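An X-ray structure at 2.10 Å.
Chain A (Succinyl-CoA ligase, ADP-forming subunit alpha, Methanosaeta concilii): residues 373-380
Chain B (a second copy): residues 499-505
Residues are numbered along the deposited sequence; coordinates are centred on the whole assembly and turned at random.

Chain A 373-380: KLSDVLDR
Chain B 499-505: DKRVQLL

Two short helices, residues 374-379 of chain A and 500-505 of chain B, run nearly side by side in the same direction, with 23° between their N-to-C axes and a closest approach of 10.6 Å. At that spacing most of the touching is between side chains, though Leu B504 also reaches the backbone at Ser A375. The register is set near the N-terminal ends, where Ser A375 and Lys B500 bring their CA atoms to 6.9 Å.

Both segments are built as helix, with phi from -54° to -80° and psi from -29° to -49°. Lys A373, at the N-cap position, is extended at -58/139, and Lys A373 O accepts from Val A377 N at 3.1 Å; the i to i+4 ladder then continues to Arg A380, which leaves the helix at -89/2. Asp B499, at -74/124, caps the other helix: with chi1 at t, Asp B499 OD1 accepts from Arg B501 N at 2.8 Å, while Asp B499 OD2 lies 3.7 Å from Arg B501 NE in a long salt bridge. Gln B503 N to Asp B499 O, 3.2 Å, and Leu B504 N to Lys B500 O, 2.9 Å, carry the helix onward, and Leu B505 N makes a weak bond of 3.4 Å to Arg B501 O.

Leu B504 is the centre of the contact and covers the most surface, 77 of the 256 Å² buried in all. Its CA-to-CB bond points toward chain A; chi1 is m (-77°), and chi2, at 143°, lies between wells. The side chain spans one turn of the facing helix. Leu B504 CD1 meets Leu A378 CD1 at 3.7 Å, an apolar pair, and lies 4.2 Å from Ser A375 CA; Leu B504 CD2 lies 4.1 Å from Asp A379 OD1. Asp A379 (chi1 m) starts sideways, but its end comes nearer, a packing contact in which the leucine side chain offers the carboxylate no hydrogen-bond donor.

Ser A375 gives up 47 Å², the largest share on chain A. Its small side chain points toward chain B with chi1 p (61°). Lys B500 CG packs against Ser A375 CB at 4.0 Å; the lysine points toward chain A with chi1 off-well at -137° and chi2 p, so its aliphatic stem makes this contact. Ser A375 OG finds its hydrogen bond elsewhere in the structure.

Leu A374, with 37 Å², extends the packing at the N-terminal end. It points toward chain B with chi1 t and chi2 p, and Leu A374 CD2 meets Arg B501 CG at 3.7 Å. Arg B501 leaves its backbone sideways (m, t, m), presenting a methylene to the leucine while its NE lies near Asp B499.

One turn after Leu A374, Leu A378 again points toward chain B, with chi1 m and chi2 t. The rule is mostly carbon-to-carbon packing from positions about one turn apart: no hydrogen bond or salt bridge crosses between the stretches; Lys B500 and Arg B501 contribute methylene carbons, and Asp A379 touches Leu B504 through OD1.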

# COMPACT_ATOMS: atom_id res chain seq x y z
N LYS A 373 -24.36 17.36 -12.21
CA LYS A 373 -24.85 15.99 -12.50
C LYS A 373 -23.87 15.25 -13.46
O LYS A 373 -23.40 15.84 -14.43
CB LYS A 373 -26.24 16.05 -13.17
CG LYS A 373 -27.39 16.55 -12.30
CD LYS A 373 -28.51 17.03 -13.23
CE LYS A 373 -29.82 17.20 -12.49
NZ LYS A 373 -30.37 15.91 -11.96
N LEU A 374 -23.62 13.98 -13.20
CA LEU A 374 -22.72 13.18 -14.04
C LEU A 374 -23.14 13.19 -15.52
O LEU A 374 -22.27 13.32 -16.38
CB LEU A 374 -22.54 11.76 -13.49
CG LEU A 374 -21.65 10.74 -14.26
CD1 LEU A 374 -20.22 11.27 -14.54
CD2 LEU A 374 -21.59 9.44 -13.54
N SER A 375 -24.46 13.11 -15.80
CA SER A 375 -24.98 13.13 -17.18
C SER A 375 -24.63 14.43 -17.86
O SER A 375 -24.30 14.38 -19.03
CB SER A 375 -26.49 12.88 -17.22
OG SER A 375 -27.21 13.88 -16.51
N ASP A 376 -24.61 15.57 -17.13
CA ASP A 376 -24.17 16.86 -17.66
C ASP A 376 -22.66 16.90 -17.93
O ASP A 376 -22.24 17.49 -18.92
CB ASP A 376 -24.61 18.01 -16.75
CG ASP A 376 -26.11 18.29 -16.75
OD1 ASP A 376 -26.83 17.77 -17.66
OD2 ASP A 376 -26.57 19.03 -15.86
N VAL A 377 -21.84 16.25 -17.08
CA VAL A 377 -20.38 16.18 -17.25
C VAL A 377 -20.05 15.46 -18.58
O VAL A 377 -19.25 15.95 -19.40
CB VAL A 377 -19.75 15.47 -16.03
CG1 VAL A 377 -18.26 15.23 -16.24
CG2 VAL A 377 -19.98 16.27 -14.75
N LEU A 378 -20.75 14.34 -18.81
CA LEU A 378 -20.55 13.50 -20.00
C LEU A 378 -21.23 14.03 -21.23
O LEU A 378 -20.62 13.99 -22.30
CB LEU A 378 -20.97 12.07 -19.70
CG LEU A 378 -20.23 11.41 -18.54
CD1 LEU A 378 -20.98 10.20 -18.09
CD2 LEU A 378 -18.88 11.04 -18.97
N ASP A 379 -22.47 14.61 -21.09
CA ASP A 379 -23.10 15.21 -22.27
C ASP A 379 -22.29 16.39 -22.77
O ASP A 379 -22.28 16.61 -23.98
CB ASP A 379 -24.56 15.64 -22.00
CG ASP A 379 -25.56 14.53 -21.79
OD1 ASP A 379 -25.20 13.35 -22.04
OD2 ASP A 379 -26.70 14.82 -21.33
N ARG A 380 -21.56 17.10 -21.88
CA ARG A 380 -20.75 18.26 -22.26
C ARG A 380 -19.35 17.91 -22.68
O ARG A 380 -18.57 18.80 -23.02
CB ARG A 380 -20.77 19.35 -21.18
CG ARG A 380 -22.11 20.13 -21.18
CD ARG A 380 -22.46 20.66 -19.79
NE ARG A 380 -21.66 21.83 -19.40
CZ ARG A 380 -22.13 23.07 -19.33
NH1 ARG A 380 -21.34 24.07 -18.96
NH2 ARG A 380 -23.40 23.32 -19.61
N ASP B 499 -30.38 3.60 -13.61
CA ASP B 499 -29.10 4.20 -13.22
C ASP B 499 -28.55 4.91 -14.47
O ASP B 499 -28.44 4.29 -15.54
CB ASP B 499 -28.10 3.16 -12.70
CG ASP B 499 -26.75 3.72 -12.25
OD1 ASP B 499 -26.35 4.78 -12.77
OD2 ASP B 499 -26.09 3.09 -11.41
N LYS B 500 -28.27 6.22 -14.36
CA LYS B 500 -27.76 7.00 -15.49
C LYS B 500 -26.40 6.50 -16.01
O LYS B 500 -26.21 6.46 -17.23
CB LYS B 500 -27.73 8.51 -15.20
CG LYS B 500 -28.25 9.34 -16.37
CD LYS B 500 -29.79 9.48 -16.38
CE LYS B 500 -30.21 10.82 -16.92
NZ LYS B 500 -31.52 11.27 -16.37
N ARG B 501 -25.50 6.07 -15.09
CA ARG B 501 -24.16 5.56 -15.40
C ARG B 501 -24.24 4.42 -16.41
O ARG B 501 -23.43 4.38 -17.35
CB ARG B 501 -23.43 5.09 -14.14
CG ARG B 501 -23.27 6.13 -13.03
CD ARG B 501 -22.24 5.71 -11.97
NE ARG B 501 -22.77 4.77 -10.97
CZ ARG B 501 -22.00 4.00 -10.19
NH1 ARG B 501 -20.67 4.05 -10.29
NH2 ARG B 501 -22.55 3.16 -9.32
N VAL B 502 -25.23 3.52 -16.24
CA VAL B 502 -25.52 2.34 -17.07
C VAL B 502 -26.03 2.77 -18.39
O VAL B 502 -25.59 2.26 -19.41
CB VAL B 502 -26.54 1.38 -16.38
CG1 VAL B 502 -27.07 0.31 -17.32
CG2 VAL B 502 -25.98 0.75 -15.11
N GLN B 503 -27.00 3.68 -18.38
CA GLN B 503 -27.64 4.10 -19.62
C GLN B 503 -26.69 4.85 -20.52
O GLN B 503 -26.71 4.61 -21.73
CB GLN B 503 -28.93 4.89 -19.35
CG GLN B 503 -29.97 4.84 -20.49
CD GLN B 503 -30.20 3.47 -21.12
OE1 GLN B 503 -30.80 2.55 -20.53
NE2 GLN B 503 -29.73 3.33 -22.37
N LEU B 504 -25.80 5.67 -19.94
CA LEU B 504 -24.76 6.38 -20.68
C LEU B 504 -23.82 5.38 -21.41
O LEU B 504 -23.55 5.56 -22.58
CB LEU B 504 -23.97 7.30 -19.74
CG LEU B 504 -24.70 8.61 -19.36
CD1 LEU B 504 -24.43 9.01 -17.88
CD2 LEU B 504 -24.35 9.74 -20.33
N LEU B 505 -23.43 4.29 -20.71
CA LEU B 505 -22.56 3.22 -21.23
C LEU B 505 -23.22 2.39 -22.30
O LEU B 505 -22.65 2.19 -23.36
CB LEU B 505 -22.04 2.33 -20.09
CG LEU B 505 -21.02 2.92 -19.15
CD1 LEU B 505 -20.91 2.10 -17.90
CD2 LEU B 505 -19.64 3.06 -19.81